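Long-range contacts in tRNA threonylcarbamoyladenosine dehydratase (Escherichia coli, PDB 4D79), which catalyses the ATP-dependent dehydration of threonylcarbamoyladenosine at position 37 of tRNAs that read codons beginning with adenine, giving the cyclic form: residues B[38-44]-B[72-76]; B[46-51]-B[92-96]; B[61-65]-B[80-86]. All coordinates share one frame; numbering follows the deposited sequence.

Contact 1: B[38-44]-B[72-76]. With ATP (adenosine-5'-triphosphate), chain K.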
# COMPACT_ATOMS: atom_id res chain seq x y z
N ILE B 38 5.67 -14.05 -2.86
CA ILE B 38 4.64 -13.21 -3.46
C ILE B 38 3.38 -13.27 -2.58
O ILE B 38 2.27 -13.53 -3.06
CB ILE B 38 4.39 -13.66 -4.92
CG1 ILE B 38 5.72 -13.78 -5.68
CG2 ILE B 38 3.49 -12.69 -5.66
CD1 ILE B 38 6.56 -12.53 -5.63
N GLY B 39 3.54 -12.94 -1.31
CA GLY B 39 2.43 -13.01 -0.38
C GLY B 39 1.96 -11.66 0.13
O GLY B 39 1.82 -10.69 -0.64
N GLY B 40 1.71 -11.61 1.44
CA GLY B 40 1.13 -10.43 2.05
C GLY B 40 1.99 -9.20 1.89
O GLY B 40 1.48 -8.08 1.78
N VAL B 41 3.30 -9.39 1.82
CA VAL B 41 4.25 -8.30 1.56
C VAL B 41 4.70 -8.29 0.10
O VAL B 41 4.66 -7.24 -0.56
CB VAL B 41 5.46 -8.41 2.52
CG1 VAL B 41 6.52 -7.42 2.15
CG2 VAL B 41 5.01 -8.18 3.91
N GLY B 42 5.12 -9.44 -0.42
CA GLY B 42 5.77 -9.45 -1.72
C GLY B 42 4.85 -9.15 -2.90
O GLY B 42 5.32 -8.64 -3.93
N SER B 43 3.56 -9.49 -2.79
CA SER B 43 2.67 -9.23 -3.92
C SER B 43 2.53 -7.74 -4.17
O SER B 43 2.56 -7.29 -5.32
CB SER B 43 1.31 -9.90 -3.70
OG SER B 43 0.58 -9.30 -2.65
N TRP B 44 2.47 -6.95 -3.09
CA TRP B 44 2.42 -5.50 -3.23
C TRP B 44 3.77 -4.92 -3.63
O TRP B 44 3.82 -3.95 -4.38
CB TRP B 44 1.94 -4.84 -1.93
CG TRP B 44 0.70 -5.44 -1.46
CD1 TRP B 44 0.61 -6.47 -0.60
CD2 TRP B 44 -0.65 -5.10 -1.82
NE1 TRP B 44 -0.68 -6.80 -0.39
CE2 TRP B 44 -1.49 -5.97 -1.12
CE3 TRP B 44 -1.22 -4.12 -2.65
CZ2 TRP B 44 -2.87 -5.94 -1.23
CZ3 TRP B 44 -2.60 -4.07 -2.75
CH2 TRP B 44 -3.41 -4.97 -2.05
N ARG B 72 -5.08 -9.77 2.54
CA ARG B 72 -3.80 -9.08 2.49
C ARG B 72 -2.95 -9.26 1.23
O ARG B 72 -1.82 -8.80 1.25
CB ARG B 72 -2.95 -9.54 3.69
CG ARG B 72 -2.54 -11.00 3.55
CD ARG B 72 -2.26 -11.64 4.88
NE ARG B 72 -1.66 -12.96 4.79
CZ ARG B 72 -2.33 -14.10 4.66
NH1 ARG B 72 -3.65 -14.11 4.57
NH2 ARG B 72 -1.67 -15.24 4.61
N GLN B 73 -3.43 -9.87 0.14
CA GLN B 73 -2.62 -10.16 -1.04
C GLN B 73 -3.33 -9.68 -2.30
O GLN B 73 -4.51 -9.96 -2.53
CB GLN B 73 -2.29 -11.67 -1.12
CG GLN B 73 -1.66 -12.15 0.19
CD GLN B 73 -1.13 -13.57 0.18
OE1 GLN B 73 -0.88 -14.16 -0.86
NE2 GLN B 73 -0.91 -14.10 1.35
N ILE B 74 -2.61 -8.92 -3.13
CA ILE B 74 -3.28 -8.20 -4.21
C ILE B 74 -3.84 -9.15 -5.27
O ILE B 74 -4.77 -8.76 -5.99
CB ILE B 74 -2.29 -7.20 -4.81
CG1 ILE B 74 -3.02 -6.19 -5.71
CG2 ILE B 74 -1.20 -7.91 -5.54
CD1 ILE B 74 -2.18 -5.07 -6.21
N HIS B 75 -3.31 -10.34 -5.39
CA HIS B 75 -3.75 -11.32 -6.38
C HIS B 75 -4.88 -12.21 -5.89
O HIS B 75 -5.35 -13.06 -6.66
CB HIS B 75 -2.58 -12.21 -6.81
CG HIS B 75 -1.83 -12.79 -5.65
ND1 HIS B 75 -2.42 -13.62 -4.72
CD2 HIS B 75 -0.56 -12.60 -5.24
CE1 HIS B 75 -1.53 -13.92 -3.79
NE2 HIS B 75 -0.40 -13.31 -4.09
N ALA B 76 -5.31 -12.05 -4.65
CA ALA B 76 -6.31 -12.94 -4.04
C ALA B 76 -7.68 -12.42 -4.45
O ALA B 76 -8.22 -11.47 -3.89
CB ALA B 76 -6.11 -13.01 -2.53
PG ATP K . -0.62 -18.99 4.37
O1G ATP K . -1.85 -19.01 5.25
O2G ATP K . -0.84 -19.56 2.99
O3G ATP K . 0.64 -19.43 5.06
PB ATP K . 0.86 -16.83 3.28
O1B ATP K . 2.13 -17.52 3.73
O2B ATP K . 0.51 -16.67 1.82
O3B ATP K . -0.40 -17.42 4.09
PA ATP K . 2.11 -14.37 3.87
O1A ATP K . 2.95 -14.72 5.09
O2A ATP K . 1.53 -12.99 3.75
O3A ATP K . 0.85 -15.35 3.91
O5' ATP K . 2.90 -14.74 2.49
C5' ATP K . 4.24 -15.29 2.45
C4' ATP K . 4.72 -15.75 1.06
O4' ATP K . 6.14 -16.08 1.03
C3' ATP K . 3.99 -17.01 0.59
O3' ATP K . 3.36 -16.81 -0.69
C2' ATP K . 5.09 -18.05 0.48
O2' ATP K . 4.83 -19.01 -0.53
C1' ATP K . 6.34 -17.25 0.19
N9 ATP K . 7.57 -18.07 0.41
C8 ATP K . 7.79 -18.77 1.56
N7 ATP K . 8.96 -19.46 1.52
C5 ATP K . 9.51 -19.22 0.33
C6 ATP K . 10.76 -19.64 -0.31
N6 ATP K . 11.58 -20.47 0.34
N1 ATP K . 11.03 -19.22 -1.55
C2 ATP K . 10.18 -18.40 -2.21
N3 ATP K . 9.02 -17.97 -1.68
C4 ATP K . 8.61 -18.32 -0.42

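Contact 2: B[46-51]-B[92-96]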
# COMPACT_ATOMS: atom_id res chain seq x y z
N ALA B 46 5.77 -6.37 -5.67
CA ALA B 46 5.83 -6.63 -7.09
C ALA B 46 5.00 -5.63 -7.87
O ALA B 46 5.43 -5.12 -8.92
CB ALA B 46 5.38 -8.07 -7.37
N GLU B 47 3.79 -5.33 -7.34
CA GLU B 47 2.92 -4.31 -7.90
C GLU B 47 3.64 -2.97 -7.98
O GLU B 47 3.64 -2.30 -9.01
CB GLU B 47 1.65 -4.19 -7.06
CG GLU B 47 0.65 -3.13 -7.53
CD GLU B 47 -0.31 -3.64 -8.58
OE1 GLU B 47 -0.18 -4.82 -8.96
OE2 GLU B 47 -1.21 -2.86 -8.99
N ALA B 48 4.26 -2.56 -6.88
CA ALA B 48 4.91 -1.26 -6.84
C ALA B 48 6.09 -1.17 -7.83
O ALA B 48 6.31 -0.12 -8.45
CB ALA B 48 5.37 -0.98 -5.43
N LEU B 49 6.86 -2.25 -7.96
CA LEU B 49 7.96 -2.26 -8.93
C LEU B 49 7.44 -2.07 -10.36
O LEU B 49 7.98 -1.29 -11.14
CB LEU B 49 8.72 -3.56 -8.84
CG LEU B 49 9.49 -3.81 -7.57
CD1 LEU B 49 9.92 -5.28 -7.55
CD2 LEU B 49 10.66 -2.89 -7.43
N ALA B 50 6.39 -2.81 -10.71
CA ALA B 50 5.81 -2.69 -12.03
C ALA B 50 5.32 -1.26 -12.29
O ALA B 50 5.53 -0.71 -13.39
CB ALA B 50 4.69 -3.71 -12.18
N ARG B 51 4.67 -0.65 -11.29
CA ARG B 51 4.08 0.66 -11.44
C ARG B 51 5.09 1.79 -11.32
O ARG B 51 4.74 2.95 -11.52
CB ARG B 51 2.95 0.87 -10.43
CG ARG B 51 1.74 -0.03 -10.70
CD ARG B 51 0.46 0.48 -10.04
NE ARG B 51 -0.62 -0.44 -10.33
CZ ARG B 51 -1.30 -0.49 -11.46
NH1 ARG B 51 -1.06 0.37 -12.43
NH2 ARG B 51 -2.24 -1.40 -11.63
N ARG B 92 -0.62 -10.11 -14.17
CA ARG B 92 -1.01 -8.77 -13.79
C ARG B 92 0.06 -7.75 -14.18
O ARG B 92 -0.27 -6.67 -14.68
CB ARG B 92 -1.28 -8.72 -12.29
CG ARG B 92 -1.81 -7.39 -11.85
CD ARG B 92 -2.23 -7.41 -10.38
NE ARG B 92 -2.38 -6.05 -9.94
CZ ARG B 92 -3.47 -5.31 -10.15
NH1 ARG B 92 -4.53 -5.84 -10.76
NH2 ARG B 92 -3.48 -4.05 -9.76
N ILE B 93 1.33 -8.07 -13.93
CA ILE B 93 2.41 -7.14 -14.27
C ILE B 93 2.43 -6.87 -15.77
O ILE B 93 2.66 -5.73 -16.20
CB ILE B 93 3.76 -7.67 -13.76
CG1 ILE B 93 3.78 -7.57 -12.23
CG2 ILE B 93 4.91 -6.89 -14.39
CD1 ILE B 93 4.93 -8.26 -11.58
N ARG B 94 2.13 -7.90 -16.58
CA ARG B 94 2.08 -7.73 -18.04
C ARG B 94 0.93 -6.83 -18.47
O ARG B 94 0.99 -6.22 -19.54
CB ARG B 94 1.97 -9.11 -18.71
CG ARG B 94 3.21 -9.99 -18.48
CD ARG B 94 3.18 -11.32 -19.21
NE ARG B 94 4.27 -12.19 -18.73
CZ ARG B 94 4.11 -13.33 -18.07
NH1 ARG B 94 2.89 -13.80 -17.82
NH2 ARG B 94 5.18 -14.03 -17.68
N GLN B 95 -0.14 -6.75 -17.66
CA GLN B 95 -1.23 -5.81 -17.90
C GLN B 95 -0.86 -4.40 -17.46
O GLN B 95 -1.33 -3.42 -18.06
CB GLN B 95 -2.49 -6.27 -17.17
CG GLN B 95 -3.19 -7.37 -17.92
CD GLN B 95 -4.07 -6.79 -19.02
OE1 GLN B 95 -4.84 -5.84 -18.81
NE2 GLN B 95 -3.92 -7.32 -20.21
N ILE B 96 -0.02 -4.29 -16.44
CA ILE B 96 0.44 -2.99 -15.99
C ILE B 96 1.40 -2.39 -17.00
O ILE B 96 1.25 -1.24 -17.42
CB ILE B 96 1.10 -3.09 -14.61
CG1 ILE B 96 0.00 -3.39 -13.54
CG2 ILE B 96 1.83 -1.78 -14.26
CD1 ILE B 96 0.55 -3.67 -12.16

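Contact 3: B[61-65]-B[80-86]. With ATP (adenosine-5'-triphosphate), chain K.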
# COMPACT_ATOMS: atom_id res chain seq x y z
N ASP B 61 8.14 -17.97 -6.09
CA ASP B 61 7.17 -18.54 -5.16
C ASP B 61 6.63 -19.80 -5.81
O ASP B 61 6.46 -19.84 -7.02
CB ASP B 61 6.03 -17.55 -4.88
CG ASP B 61 5.34 -17.77 -3.54
OD1 ASP B 61 5.17 -18.93 -3.10
OD2 ASP B 61 4.98 -16.75 -2.91
N MET B 62 6.31 -20.83 -5.01
CA MET B 62 5.59 -21.96 -5.60
C MET B 62 4.23 -22.17 -4.96
O MET B 62 3.57 -23.19 -5.23
CB MET B 62 6.42 -23.26 -5.58
CG MET B 62 6.71 -23.89 -4.27
SD MET B 62 7.78 -25.35 -4.45
CE MET B 62 7.07 -26.16 -5.88
N ASP B 63 3.74 -21.22 -4.17
CA ASP B 63 2.46 -21.42 -3.51
C ASP B 63 1.31 -20.99 -4.43
O ASP B 63 1.50 -20.27 -5.42
CB ASP B 63 2.39 -20.66 -2.19
CG ASP B 63 1.30 -21.18 -1.26
OD1 ASP B 63 0.76 -22.29 -1.51
OD2 ASP B 63 0.97 -20.47 -0.29
N ASP B 64 0.12 -21.47 -4.10
CA ASP B 64 -1.11 -21.19 -4.82
C ASP B 64 -1.94 -20.15 -4.08
O ASP B 64 -1.85 -20.02 -2.85
CB ASP B 64 -1.94 -22.47 -4.98
CG ASP B 64 -1.25 -23.53 -5.81
OD1 ASP B 64 -0.39 -23.20 -6.65
OD2 ASP B 64 -1.57 -24.72 -5.61
N VAL B 65 -2.79 -19.43 -4.83
CA VAL B 65 -3.71 -18.46 -4.25
C VAL B 65 -4.77 -19.20 -3.43
O VAL B 65 -5.43 -20.12 -3.93
CB VAL B 65 -4.35 -17.59 -5.35
CG1 VAL B 65 -5.36 -16.62 -4.77
CG2 VAL B 65 -3.29 -16.80 -6.13
N ASN B 80 -8.99 -16.20 -9.05
CA ASN B 80 -7.60 -16.64 -9.00
C ASN B 80 -7.35 -17.78 -8.02
O ASN B 80 -6.26 -18.36 -8.04
CB ASN B 80 -6.70 -15.47 -8.62
CG ASN B 80 -6.68 -14.41 -9.69
OD1 ASN B 80 -7.01 -14.66 -10.84
ND2 ASN B 80 -6.25 -13.23 -9.32
N VAL B 81 -8.33 -18.11 -7.16
CA VAL B 81 -8.10 -19.11 -6.13
C VAL B 81 -7.74 -20.43 -6.79
O VAL B 81 -8.44 -20.89 -7.71
CB VAL B 81 -9.35 -19.26 -5.24
CG1 VAL B 81 -9.16 -20.44 -4.25
CG2 VAL B 81 -9.61 -17.97 -4.50
N GLY B 82 -6.67 -21.06 -6.32
CA GLY B 82 -6.18 -22.31 -6.88
C GLY B 82 -5.08 -22.19 -7.92
O GLY B 82 -4.47 -23.21 -8.26
N LEU B 83 -4.82 -21.00 -8.44
CA LEU B 83 -3.75 -20.75 -9.39
C LEU B 83 -2.44 -20.42 -8.66
O LEU B 83 -2.43 -19.99 -7.50
CB LEU B 83 -4.15 -19.60 -10.32
CG LEU B 83 -5.48 -19.83 -11.04
CD1 LEU B 83 -5.87 -18.63 -11.89
CD2 LEU B 83 -5.43 -21.08 -11.89
N ALA B 84 -1.33 -20.61 -9.36
CA ALA B 84 -0.02 -20.29 -8.80
C ALA B 84 0.10 -18.78 -8.61
O ALA B 84 -0.12 -18.00 -9.54
CB ALA B 84 1.09 -20.81 -9.71
N LYS B 85 0.46 -18.37 -7.39
CA LYS B 85 0.57 -16.95 -7.07
C LYS B 85 1.50 -16.22 -8.02
O LYS B 85 1.21 -15.09 -8.45
CB LYS B 85 1.09 -16.75 -5.65
CG LYS B 85 0.20 -17.11 -4.55
CD LYS B 85 0.92 -16.87 -3.23
CE LYS B 85 -0.04 -17.12 -2.05
NZ LYS B 85 0.58 -16.80 -0.75
N ALA B 86 2.69 -16.80 -8.28
CA ALA B 86 3.69 -16.08 -9.07
C ALA B 86 3.21 -15.88 -10.50
O ALA B 86 3.42 -14.82 -11.09
CB ALA B 86 5.02 -16.82 -9.05
PG ATP K . -0.62 -18.99 4.37
O1G ATP K . -1.85 -19.01 5.25
O2G ATP K . -0.84 -19.56 2.99
O3G ATP K . 0.64 -19.43 5.06
PB ATP K . 0.86 -16.83 3.28
O1B ATP K . 2.13 -17.52 3.73
O2B ATP K . 0.51 -16.67 1.82
O3B ATP K . -0.40 -17.42 4.09
PA ATP K . 2.11 -14.37 3.87
O1A ATP K . 2.95 -14.72 5.09
O2A ATP K . 1.53 -12.99 3.75
O3A ATP K . 0.85 -15.35 3.91
O5' ATP K . 2.90 -14.74 2.49
C5' ATP K . 4.24 -15.29 2.45
C4' ATP K . 4.72 -15.75 1.06
O4' ATP K . 6.14 -16.08 1.03
C3' ATP K . 3.99 -17.01 0.59
O3' ATP K . 3.36 -16.81 -0.69
C2' ATP K . 5.09 -18.05 0.48
O2' ATP K . 4.83 -19.01 -0.53
C1' ATP K . 6.34 -17.25 0.19
N9 ATP K . 7.57 -18.07 0.41
C8 ATP K . 7.79 -18.77 1.56
N7 ATP K . 8.96 -19.46 1.52
C5 ATP K . 9.51 -19.22 0.33
C6 ATP K . 10.76 -19.64 -0.31
N6 ATP K . 11.58 -20.47 0.34
N1 ATP K . 11.03 -19.22 -1.55
C2 ATP K . 10.18 -18.40 -2.21
N3 ATP K . 9.02 -17.97 -1.68
C4 ATP K . 8.61 -18.32 -0.42
O HOH W 1 3.56 -19.35 -7.22

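Contact 1: B[38-44]-B[72-76]
W44 and I74 make the dense end of this contact, just past the glycine-rich turn that leads into helix 42-51, consistent with the GxGxxG turn of Rossmann-type nucleotide-binding folds. I74 lies over one face of the indole, its CB 3.6 Å from the centroid of the W44 six-membered ring and almost on the ring normal, a CH-pi contact. In the plane of the indole, NE1 donates a nearly straight bond of 2.8 Å to R72 O. This bond and the I74 contact hold one edge and one face of W44, which also packs on A246 and F250 of helix 242-266. Next to it S43 OG, turned between its own backbone N and carbonyl carbon (chi1 68°), accepts from I74 N and itself donates to G39 O. H75 NE2 reaches I38 O at 2.9 Å, with the carbonyl oxygen in the imidazole plane. On the other side apolar packing gives way to polar contacts with ATP, and R72, partly exposed, stretches its extended chain alongside Q73. G39 CA comes within 3.4 Å of ATP O5'. G40 N donates to ATP O2A and R72 NH2 to ATP O3A, while Q73 NE2 meets ATP O2B at 3.0 Å.

Contact 2: B[46-51]-B[92-96]
A50 and I93 meet at the apolar centre, A50 CB lying 3.9 Å from I93 CG2 where the two helices run nearly parallel, their short axes 9.6 Å apart and crossing at -23°. A46 CB extends this patch to I93 CD1, and strand 56-60 packs against it through L59 and I57, as expected for neighbouring helices on one face of a Rossmann-like sheet. Further out, I96 lies between A50 and the charged edge: its CG2 touches A50 CB, and its CD1 and CG1 lie over one face of the R51 guanidinium. At the polar edge E47 leaves its helix with CG anti to the backbone N and then bends at chi2 (87°), which turns the carboxylate to R92. R92 grips it side-on, NE to E47 OE1 and NH2 to E47 OE2, both 2.7 Å, the two planes 17° apart. R51 NE comes to E47 OE2 from the other face of the carboxylate at 2.8 Å. The shared carboxylate probably balances both positive charges and lets R51 NH2 and R92 NH2 sit 3.5 Å apart, while the same guanidinium groups reach across to the second subunit, R92 NH2 to its I74 O and R51 NH1 to its T70 O and A76 O.

Contact 3: B[61-65]-B[80-86]
D63 and K85 lie side by side and point the same way. The K85 chain is fully extended beyond CG, which carries NZ along D63 to ATP O3', 2.8 Å away, and to ATP O2B at 2.6 Å; Q73 OE1 bonds to it too, whereas the ion pair from K85 NZ to D63 OD2 is long at 3.7 Å. D61 comes to the same ribose with CG anti to its backbone N (chi1 -154°), and its carboxylate takes both hydroxyls, ATP O2' on OD1 at 2.6 Å and ATP O3' on OD2 at 2.7 Å. D61 OD1 also accepts D63 N from above the carboxylate plane, an Asx turn. V65 crosses K85 obliquely, CG2 against K85 CG, while its CB presses on N80 O. The backbones pair as well: K85 N donates to D63 O, V65 N to L83 O at 2.8 Å and G82 N to V65 O, with D64 and A84 forming a single beta bridge. G82, in the type II turn N80-L83, has a positive phi suited to glycine. One water bonds to D63 O and A86 N, and weakly to D61 O. The contact joins the loop leaving strand 56-60 to helix 85-96, N-capped at A84, while the D61 backbone bonds to V105 of strand 101-105.

From the N terminus, strand 32-36 runs into the glycine turn, which with the start of helix 42-51 supplies 38-44; the rest of the helix supplies 46-51. Strand 56-60 then opens a long loop before helix 85-96. Contact 1 closes the chain from 38-44 to 72-76, and contact 2 from 46-51 to 92-96; the two cross, and meet where I74 packs on E47 and R92. Contact 3, from 61-65 to 80-86, falls within the span of contact 2 and crosses contact 1, which it joins through I38 N to D61 OD2 and H75 O to N80 ND2. Together they tie the two helices to each other and to the loop 61-84. Contacts 1 and 3 share ATP, whereas contacts 1 and 2 both reach the second subunit.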